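Local atomic coordinates of FeeM (Uncultured bacterium, PDB entry 2G0B), a protein that catalyses the synthesis of N-acyl amino acids such as N-dodecanoyl-L-tyrosine, probably taking its fatty acyl group from an acyl carrier protein. Residues P75-L84 and I159-T167; W87-V97 and T134-S142. All coordinates share one frame; numbering follows the deposited sequence.

Contact 1: residues P75-L84 and I159-T167; sequences PMDSIYAVEL and IGALKHYGT
The ring of Tyr80 meets Ala161 edge-on: the carbonyl oxygen of Ala161 lies in the ring plane and accepts the phenol's hydrogen bond, OH to O 2.7 Å. CG2 of the preceding Ile79 sits over the centre of one face, 3.5 Å above the plane, while Glu83 CD lies elsewhere at the edge. Ser78 OG lies in the plane of the second ring, that of Tyr165, which Ile79 CG1 also touches. These rings join the irregular helix 77-84 to strand 157-165 at one border of the mixed sheet of an acetyltransferase-like fold; the axes of 77-84 and 161-165 run at 142° and approach to 9.0 Å. Tyrosine suits both places, giving an apolar ring to the packing and a hydroxyl to a backbone carbonyl. Lysine suits position 163 for its long, apolar shaft: stretched nearly straight, its methylenes run antiparallel to the side chains of Ile79 and Tyr80, with Lys163 CD 3.7 Å from Ile79 CG2. Its NZ then reaches the syn lone pair of Glu83 OE2, a salt bridge of 3.0 Å, and makes a weak bond to Ile79 O, a carbonyl the kinked helix leaves without Glu83 N. Gly160, lacking a side chain, lets the backbone pass close beside the Tyr80 ring. Next to it, Ile159 CD1 reaches back to Leu84 CD2 at 3.9 Å and touches Met76 CE. At the other end Tyr165, a residue of the ligand pocket, swings its CG opposite its own backbone N (chi1 -162°), and its OH makes a weak hydrogen bond of 3.2 Å to Pro75 O.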
loop_
_atom_site.group_PDB
_atom_site.type_symbol
_atom_site.label_atom_id
_atom_site.label_comp_id
_atom_site.label_asym_id
_atom_site.label_seq_id
_atom_site.Cartn_x
_atom_site.Cartn_y
_atom_site.Cartn_z
ATOM N N PRO A 75 4.007 3.543 -10.309
ATOM C CA PRO A 75 2.773 4.274 -10.665
ATOM C C PRO A 75 2.817 5.738 -10.251
ATOM O O PRO A 75 2.212 6.565 -10.926
ATOM C CB PRO A 75 1.698 3.546 -9.882
ATOM C CG PRO A 75 2.208 2.198 -9.742
ATOM C CD PRO A 75 3.706 2.300 -9.584
ATOM N N MET A 76 3.559 6.038 -9.179
ATOM C CA MET A 76 3.806 7.408 -8.712
ATOM C C MET A 76 4.371 8.333 -9.786
ATOM O O MET A 76 4.128 9.536 -9.751
ATOM C CB MET A 76 4.797 7.387 -7.562
ATOM C CG MET A 76 4.193 7.563 -6.217
ATOM S SD MET A 76 5.404 7.228 -4.978
ATOM C CE MET A 76 5.248 8.606 -4.023
ATOM N N ASP A 77 5.136 7.762 -10.726
ATOM C CA ASP A 77 5.880 8.532 -11.734
ATOM C C ASP A 77 5.040 9.516 -12.551
ATOM O O ASP A 77 5.540 10.557 -12.975
ATOM C CB ASP A 77 6.635 7.592 -12.684
ATOM C CG ASP A 77 7.778 6.863 -12.004
ATOM O OD1 ASP A 77 7.930 7.001 -10.772
ATOM O OD2 ASP A 77 8.579 6.126 -12.627
ATOM N N SER A 78 3.765 9.189 -12.764
ATOM C CA SER A 78 2.879 10.050 -13.546
ATOM C C SER A 78 2.610 11.388 -12.843
ATOM O O SER A 78 2.259 12.372 -13.487
ATOM C CB SER A 78 1.565 9.329 -13.880
ATOM O OG SER A 78 0.761 9.162 -12.729
ATOM N N ILE A 79 2.829 11.418 -11.528
ATOM C CA ILE A 79 2.541 12.592 -10.715
ATOM C C ILE A 79 3.761 13.078 -9.924
ATOM O O ILE A 79 4.012 14.287 -9.838
ATOM C CB ILE A 79 1.333 12.298 -9.755
ATOM C CG1 ILE A 79 0.041 12.097 -10.555
ATOM C CG2 ILE A 79 1.124 13.421 -8.763
ATOM C CD1 ILE A 79 -0.314 13.249 -11.573
ATOM N N TYR A 80 4.527 12.140 -9.373
ATOM C CA TYR A 80 5.612 12.485 -8.462
ATOM C C TYR A 80 6.998 12.033 -8.925
ATOM O O TYR A 80 7.853 11.735 -8.098
ATOM C CB TYR A 80 5.333 11.914 -7.070
ATOM C CG TYR A 80 4.099 12.451 -6.407
ATOM C CD1 TYR A 80 3.028 11.612 -6.108
ATOM C CD2 TYR A 80 4.008 13.791 -6.049
ATOM C CE1 TYR A 80 1.893 12.096 -5.482
ATOM C CE2 TYR A 80 2.879 14.288 -5.424
ATOM C CZ TYR A 80 1.825 13.436 -5.143
ATOM O OH TYR A 80 0.708 13.930 -4.534
ATOM N N ALA A 81 7.222 12.003 -10.235
ATOM C CA ALA A 81 8.519 11.589 -10.794
ATOM C C ALA A 81 9.706 12.400 -10.261
ATOM O O ALA A 81 10.674 11.827 -9.759
ATOM C CB ALA A 81 8.487 11.644 -12.306
ATOM N N VAL A 82 9.614 13.730 -10.346
ATOM C CA VAL A 82 10.742 14.606 -9.985
ATOM C C VAL A 82 10.995 14.664 -8.487
ATOM O O VAL A 82 12.069 15.079 -8.041
ATOM C CB VAL A 82 10.605 16.051 -10.568
ATOM C CG1 VAL A 82 10.886 16.052 -12.065
ATOM C CG2 VAL A 82 9.237 16.640 -10.268
ATOM N N GLU A 83 10.019 14.216 -7.715
ATOM C CA GLU A 83 10.170 14.120 -6.278
ATOM C C GLU A 83 10.990 12.892 -5.915
ATOM O O GLU A 83 11.536 12.814 -4.821
ATOM C CB GLU A 83 8.797 14.074 -5.607
ATOM C CG GLU A 83 8.178 15.456 -5.389
ATOM C CD GLU A 83 7.229 15.915 -6.516
ATOM O OE1 GLU A 83 7.389 15.490 -7.701
ATOM O OE2 GLU A 83 6.327 16.731 -6.208
ATOM N N LEU A 84 11.089 11.944 -6.850
ATOM C CA LEU A 84 11.827 10.694 -6.623
ATOM C C LEU A 84 13.175 10.683 -7.319
ATOM O O LEU A 84 14.046 9.872 -6.985
ATOM C CB LEU A 84 11.011 9.478 -7.083
ATOM C CG LEU A 84 9.659 9.176 -6.441
ATOM C CD1 LEU A 84 9.077 7.951 -7.082
ATOM C CD2 LEU A 84 9.768 8.978 -4.926
ATOM N N ILE A 159 6.650 13.902 0.954
ATOM C CA ILE A 159 7.665 14.168 -0.060
ATOM C C ILE A 159 7.068 14.820 -1.285
ATOM O O ILE A 159 7.782 15.372 -2.103
ATOM C CB ILE A 159 8.441 12.872 -0.443
ATOM C CG1 ILE A 159 7.499 11.805 -1.006
ATOM C CG2 ILE A 159 9.209 12.341 0.750
ATOM C CD1 ILE A 159 8.079 11.030 -2.134
ATOM N N GLY A 160 5.744 14.776 -1.391
ATOM C CA GLY A 160 5.045 15.386 -2.508
ATOM C C GLY A 160 3.845 16.200 -2.083
ATOM O O GLY A 160 3.179 15.875 -1.107
ATOM N N ALA A 161 3.565 17.262 -2.833
ATOM C CA ALA A 161 2.433 18.142 -2.548
ATOM C C ALA A 161 1.087 17.485 -2.859
ATOM O O ALA A 161 1.024 16.397 -3.442
ATOM C CB ALA A 161 2.572 19.407 -3.310
ATOM N N LEU A 162 0.015 18.148 -2.440
ATOM C CA LEU A 162 -1.333 17.725 -2.759
ATOM C C LEU A 162 -1.634 18.030 -4.223
ATOM O O LEU A 162 -1.746 19.195 -4.620
ATOM C CB LEU A 162 -2.332 18.419 -1.830
ATOM C CG LEU A 162 -3.837 18.267 -2.069
ATOM C CD1 LEU A 162 -4.239 16.833 -2.179
ATOM C CD2 LEU A 162 -4.594 18.925 -0.946
ATOM N N LYS A 163 -1.729 16.977 -5.026
ATOM C CA LYS A 163 -1.945 17.116 -6.459
ATOM C C LYS A 163 -3.168 16.326 -6.873
ATOM O O LYS A 163 -3.783 15.672 -6.061
ATOM C CB LYS A 163 -0.715 16.630 -7.236
ATOM C CG LYS A 163 0.508 17.476 -7.033
ATOM C CD LYS A 163 1.689 16.958 -7.820
ATOM C CE LYS A 163 3.004 17.543 -7.292
ATOM N NZ LYS A 163 4.162 17.208 -8.172
ATOM N N HIS A 164 -3.532 16.412 -8.140
ATOM C CA HIS A 164 -4.587 15.583 -8.671
ATOM C C HIS A 164 -3.958 14.360 -9.313
ATOM O O HIS A 164 -3.153 14.479 -10.237
ATOM C CB HIS A 164 -5.420 16.352 -9.696
ATOM C CG HIS A 164 -6.357 15.487 -10.476
ATOM N ND1 HIS A 164 -7.555 15.043 -9.967
ATOM C CD2 HIS A 164 -6.259 14.960 -11.718
ATOM C CE1 HIS A 164 -8.165 14.294 -10.867
ATOM N NE2 HIS A 164 -7.396 14.224 -11.937
ATOM N N TYR A 165 -4.314 13.187 -8.804
ATOM C CA TYR A 165 -3.826 11.928 -9.342
ATOM C C TYR A 165 -4.779 11.491 -10.444
ATOM O O TYR A 165 -5.864 10.987 -10.164
ATOM C CB TYR A 165 -3.755 10.881 -8.225
ATOM C CG TYR A 165 -2.879 9.663 -8.497
ATOM C CD1 TYR A 165 -2.118 9.551 -9.664
ATOM C CD2 TYR A 165 -2.814 8.611 -7.566
ATOM C CE1 TYR A 165 -1.314 8.431 -9.895
ATOM C CE2 TYR A 165 -2.020 7.493 -7.793
ATOM C CZ TYR A 165 -1.279 7.406 -8.955
ATOM O OH TYR A 165 -0.499 6.303 -9.174
ATOM N N GLY A 166 -4.373 11.715 -11.698
ATOM C CA GLY A 166 -5.209 11.446 -12.863
ATOM C C GLY A 166 -5.647 9.999 -12.995
ATOM O O GLY A 166 -6.800 9.724 -13.352
ATOM N N THR A 167 -4.722 9.079 -12.693
ATOM C CA THR A 167 -4.981 7.639 -12.691
ATOM C C THR A 167 -6.244 7.293 -11.902
ATOM O O THR A 167 -7.098 6.528 -12.370
ATOM C CB THR A 167 -3.780 6.895 -12.071
ATOM O OG1 THR A 167 -2.574 7.314 -12.712
ATOM C CG2 THR A 167 -3.837 5.425 -12.380
#

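Contact 2: residues W87-V97 and T134-S142. With NLT (N-dodecanoyl-L-tyrosine), chain I.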
loop_
_atom_site.group_PDB
_atom_site.type_symbol
_atom_site.label_atom_id
_atom_site.label_comp_id
_atom_site.label_asym_id
_atom_site.label_seq_id
_atom_site.Cartn_x
_atom_site.Cartn_y
_atom_site.Cartn_z
ATOM N N TRP A 87 16.572 10.623 -5.346
ATOM C CA TRP A 87 16.858 9.322 -4.741
ATOM C C TRP A 87 17.345 8.310 -5.773
ATOM O O TRP A 87 18.267 7.529 -5.509
ATOM C CB TRP A 87 15.626 8.786 -4.025
ATOM C CG TRP A 87 15.377 9.422 -2.684
ATOM C CD1 TRP A 87 16.293 10.054 -1.887
ATOM C CD2 TRP A 87 14.136 9.472 -1.979
ATOM N NE1 TRP A 87 15.693 10.500 -0.733
ATOM C CE2 TRP A 87 14.367 10.156 -0.763
ATOM C CE3 TRP A 87 12.838 9.017 -2.252
ATOM C CZ2 TRP A 87 13.355 10.398 0.168
ATOM C CZ3 TRP A 87 11.836 9.261 -1.323
ATOM C CH2 TRP A 87 12.103 9.944 -0.130
ATOM N N ARG A 88 16.750 8.359 -6.963
ATOM C CA ARG A 88 17.120 7.462 -8.045
ATOM C C ARG A 88 18.520 7.769 -8.554
ATOM O O ARG A 88 19.214 6.877 -9.044
ATOM C CB ARG A 88 16.101 7.546 -9.174
ATOM C CG ARG A 88 14.715 7.110 -8.760
ATOM C CD ARG A 88 13.883 6.505 -9.866
ATOM N NE ARG A 88 12.583 7.161 -9.969
ATOM C CZ ARG A 88 11.416 6.526 -10.039
ATOM N NH1 ARG A 88 11.361 5.206 -10.032
ATOM N NH2 ARG A 88 10.303 7.219 -10.129
ATOM N N GLY A 89 18.937 9.032 -8.422
ATOM C CA GLY A 89 20.285 9.447 -8.779
ATOM C C GLY A 89 21.326 8.890 -7.820
ATOM O O GLY A 89 22.416 8.483 -8.240
ATOM N N GLU A 90 20.971 8.834 -6.535
ATOM C CA GLU A 90 21.861 8.307 -5.499
ATOM C C GLU A 90 21.899 6.772 -5.458
ATOM O O GLU A 90 22.646 6.189 -4.670
ATOM C CB GLU A 90 21.455 8.834 -4.127
ATOM C CG GLU A 90 21.351 10.343 -4.030
ATOM C CD GLU A 90 20.908 10.805 -2.647
ATOM O OE1 GLU A 90 19.834 10.352 -2.162
ATOM O OE2 GLU A 90 21.642 11.623 -2.039
ATOM N N GLY A 91 21.079 6.129 -6.290
ATOM C CA GLY A 91 21.048 4.679 -6.377
ATOM C C GLY A 91 20.324 4.062 -5.204
ATOM O O GLY A 91 20.804 3.106 -4.595
ATOM N N LYS A 92 19.162 4.620 -4.886
ATOM C CA LYS A 92 18.378 4.171 -3.750
ATOM C C LYS A 92 17.288 3.209 -4.177
ATOM O O LYS A 92 16.589 3.443 -5.166
ATOM C CB LYS A 92 17.771 5.366 -3.010
ATOM C CG LYS A 92 18.776 6.194 -2.211
ATOM C CD LYS A 92 19.550 5.339 -1.209
ATOM C CE LYS A 92 20.619 6.157 -0.490
ATOM N NZ LYS A 92 20.065 6.795 0.735
ATOM N N LYS A 93 17.150 2.120 -3.429
ATOM C CA LYS A 93 16.113 1.154 -3.699
ATOM C C LYS A 93 14.776 1.714 -3.243
ATOM O O LYS A 93 14.568 1.968 -2.058
ATOM C CB LYS A 93 16.412 -0.180 -3.013
ATOM C CG LYS A 93 15.690 -1.353 -3.641
ATOM C CD LYS A 93 16.210 -2.666 -3.141
ATOM C CE LYS A 93 15.352 -3.792 -3.668
ATOM N NZ LYS A 93 16.144 -4.864 -4.313
ATOM N N LEU A 94 13.895 1.966 -4.200
ATOM C CA LEU A 94 12.558 2.451 -3.893
ATOM C C LEU A 94 11.514 1.388 -4.172
ATOM O O LEU A 94 11.732 0.477 -4.974
ATOM C CB LEU A 94 12.230 3.716 -4.693
ATOM C CG LEU A 94 13.294 4.797 -4.807
ATOM C CD1 LEU A 94 12.827 5.864 -5.770
ATOM C CD2 LEU A 94 13.612 5.396 -3.452
ATOM N N ALA A 95 10.386 1.500 -3.483
ATOM C CA ALA A 95 9.245 0.635 -3.713
ATOM C C ALA A 95 7.994 1.378 -3.325
ATOM O O ALA A 95 7.988 2.129 -2.352
ATOM C CB ALA A 95 9.371 -0.638 -2.918
ATOM N N GLU A 96 6.942 1.211 -4.108
ATOM C CA GLU A 96 5.692 1.880 -3.817
ATOM C C GLU A 96 4.681 0.872 -3.316
ATOM O O GLU A 96 4.481 -0.176 -3.935
ATOM C CB GLU A 96 5.170 2.621 -5.050
ATOM C CG GLU A 96 3.697 2.979 -4.961
ATOM C CD GLU A 96 3.280 4.141 -5.861
ATOM O OE1 GLU A 96 2.313 4.856 -5.486
ATOM O OE2 GLU A 96 3.881 4.329 -6.947
ATOM N N VAL A 97 4.083 1.164 -2.164
ATOM C CA VAL A 97 3.005 0.344 -1.631
ATOM C C VAL A 97 1.699 0.815 -2.249
ATOM O O VAL A 97 1.339 1.998 -2.161
ATOM C CB VAL A 97 2.926 0.410 -0.101
ATOM C CG1 VAL A 97 2.015 -0.650 0.410
ATOM C CG2 VAL A 97 4.296 0.242 0.505
ATOM N N THR A 134 14.077 -7.325 1.483
ATOM C CA THR A 134 14.475 -6.854 0.146
ATOM C C THR A 134 15.565 -5.757 0.220
ATOM O O THR A 134 16.145 -5.376 -0.801
ATOM C CB THR A 134 13.216 -6.317 -0.629
ATOM O OG1 THR A 134 12.133 -7.231 -0.471
ATOM C CG2 THR A 134 13.422 -6.331 -2.131
ATOM N N HIS A 135 15.840 -5.280 1.438
ATOM C CA HIS A 135 16.793 -4.189 1.693
ATOM C C HIS A 135 16.388 -2.902 0.998
ATOM O O HIS A 135 17.225 -2.182 0.459
ATOM C CB HIS A 135 18.230 -4.592 1.341
ATOM C CG HIS A 135 18.694 -5.839 2.026
ATOM N ND1 HIS A 135 18.553 -6.040 3.383
ATOM C CD2 HIS A 135 19.303 -6.948 1.543
ATOM C CE1 HIS A 135 19.053 -7.220 3.706
ATOM N NE2 HIS A 135 19.517 -7.790 2.607
ATOM N N ILE A 136 15.085 -2.627 1.018
ATOM C CA ILE A 136 14.521 -1.412 0.438
ATOM C C ILE A 136 14.930 -0.205 1.280
ATOM O O ILE A 136 14.962 -0.283 2.511
ATOM C CB ILE A 136 12.963 -1.543 0.352
ATOM C CG1 ILE A 136 12.568 -2.458 -0.811
ATOM C CG2 ILE A 136 12.285 -0.176 0.216
ATOM C CD1 ILE A 136 11.195 -3.067 -0.678
ATOM N N ASP A 137 15.288 0.886 0.615
ATOM C CA ASP A 137 15.632 2.126 1.310
ATOM C C ASP A 137 14.392 2.973 1.632
ATOM O O ASP A 137 14.114 3.257 2.798
ATOM C CB ASP A 137 16.643 2.945 0.498
ATOM C CG ASP A 137 18.005 2.290 0.436
ATOM O OD1 ASP A 137 18.561 1.961 1.510
ATOM O OD2 ASP A 137 18.599 2.061 -0.640
ATOM N N TYR A 138 13.652 3.369 0.598
ATOM C CA TYR A 138 12.464 4.199 0.788
ATOM C C TYR A 138 11.172 3.526 0.350
ATOM O O TYR A 138 11.045 3.073 -0.791
ATOM C CB TYR A 138 12.628 5.546 0.096
ATOM C CG TYR A 138 13.570 6.472 0.824
ATOM C CD1 TYR A 138 14.891 6.620 0.415
ATOM C CD2 TYR A 138 13.143 7.190 1.931
ATOM C CE1 TYR A 138 15.758 7.469 1.095
ATOM C CE2 TYR A 138 13.998 8.038 2.612
ATOM C CZ TYR A 138 15.294 8.178 2.194
ATOM O OH TYR A 138 16.128 9.022 2.879
ATOM N N LEU A 139 10.225 3.454 1.277
ATOM C CA LEU A 139 8.901 2.929 1.009
ATOM C C LEU A 139 7.962 4.094 0.712
ATOM O O LEU A 139 7.656 4.878 1.589
ATOM C CB LEU A 139 8.410 2.158 2.228
ATOM C CG LEU A 139 7.631 0.869 2.045
ATOM C CD1 LEU A 139 8.178 0.048 0.913
ATOM C CD2 LEU A 139 7.689 0.085 3.319
ATOM N N CYS A 140 7.512 4.205 -0.531
ATOM C CA CYS A 140 6.698 5.349 -0.949
ATOM C C CYS A 140 5.185 5.055 -1.017
ATOM O O CYS A 140 4.773 3.935 -1.331
ATOM C CB CYS A 140 7.183 5.862 -2.291
ATOM S SG CYS A 140 8.967 6.110 -2.399
ATOM N N ILE A 141 4.371 6.067 -0.712
ATOM C CA ILE A 141 2.908 5.938 -0.778
ATOM C C ILE A 141 2.252 7.182 -1.335
ATOM O O ILE A 141 2.651 8.305 -1.016
ATOM C CB ILE A 141 2.265 5.594 0.634
ATOM C CG1 ILE A 141 2.760 6.540 1.727
ATOM C CG2 ILE A 141 2.492 4.134 1.012
ATOM C CD1 ILE A 141 1.953 6.495 2.988
ATOM N N SER A 142 1.249 6.992 -2.178
ATOM C CA SER A 142 0.416 8.108 -2.593
ATOM C C SER A 142 -0.977 7.829 -2.091
ATOM O O SER A 142 -1.600 6.842 -2.468
ATOM C CB SER A 142 0.447 8.299 -4.103
ATOM O OG SER A 142 0.063 7.114 -4.760
HETATM N N NLT I . -3.110 4.397 -2.684
HETATM C C1 NLT I . -3.093 3.503 -1.688
HETATM O OL NLT I . -3.691 2.433 -1.725
HETATM C C2 NLT I . -2.291 3.897 -0.457
HETATM C C3 NLT I . -1.426 2.750 0.083
HETATM C C4 NLT I . -1.077 2.953 1.566
HETATM C C5 NLT I . -0.237 1.792 2.110
HETATM C C6 NLT I . 0.425 2.111 3.450
HETATM C C7 NLT I . 1.526 1.105 3.791
HETATM C C8 NLT I . 1.853 1.126 5.279
HETATM C C9 NLT I . 3.001 0.178 5.656
HETATM C C10 NLT I . 3.881 0.866 6.699
HETATM C C11 NLT I . 5.139 0.087 7.080
HETATM C C12 NLT I . 5.780 0.711 8.320
HETATM C CA NLT I . -3.906 4.269 -3.906
HETATM C CB NLT I . -3.707 5.494 -4.792
HETATM C CG NLT I . -4.682 6.597 -4.442
HETATM C CD2 NLT I . -6.051 6.379 -4.524
HETATM C CE2 NLT I . -6.936 7.393 -4.202
HETATM C CZ NLT I . -6.456 8.627 -3.815
HETATM C CE1 NLT I . -5.088 8.850 -3.726
HETATM C CD1 NLT I . -4.200 7.836 -4.042
HETATM O OH NLT I . -7.306 9.596 -3.510
HETATM C C NLT I . -3.516 3.074 -4.725
HETATM O O NLT I . -2.307 2.760 -4.770
HETATM O O2 NLT I . -4.408 2.433 -5.338
#
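This is a parallel strand pair at the middle of the mixed sheet, 94-97 beside 138-142, joined by a crossover through helix 121-133, a hallmark of the acetyltransferase-like fold. Backbone bonds run from Tyr138 N to Lys93 O, Ala95 N to Tyr138 O, Cys140 N to Ala95 O and Val97 N to Cys140 O. Lys93 O is gripped twice, since Asp137 N also donates at 3.0 Å, and Asp137 OD2 answers with its anti lone pair to Lys93 N at 3.1 Å. On the face of Leu94, Glu96 and Cys140, the broad indole of Trp87 offers the phenol ring of Tyr138 a matching flat surface: the six-membered rings stack face to face, centroids 3.7 Å apart and planes at 11°. On the opposite face, covered by helix 121-133, the single methyl of Ala95 lets the branched ends of Leu139 and Ile136 close in. With CG trans to its backbone N (chi1 162°), Glu96 reaches forward along the strand, where OE1 receives Ser142 OG at 3.3 Å; its OE2 probably serves Met76 of contact 1. Val97 CG1 lies 3.7 Å from C5 of N-dodecanoyl-L-tyrosine, and Ile141 CG2 packs on the same apolar chain. Ser142 O accepts the ligand's amide N-H at 2.9 Å, almost straight at 174°. A backbone carbonyl thus holds the nitrogen that became acylated, consistent with a role in placing the acceptor amino acid.

Contact 2 is nested within the chain loop that contact 1 closes, and their centres are 14 Å apart. Helix 77-89 serves both: its start lies on strand 157-165 in contact 1, its end carries Trp87 in contact 2. They meet where Met76 N probably bonds Glu96 OE2 at 2.8 Å and Met76 SD packs on Cys140 CB at 3.5 Å; Asp77 and Arg88 add a salt bridge. Both reach the ligand pocket. The Tyr165 side chain comes within about 4 Å of N-dodecanoyl-L-tyrosine and also touches Ser142, whose backbone binds the ligand. Tyr29, Asn144, Pro171 and Gln99 supply further hydrogen bonds to it.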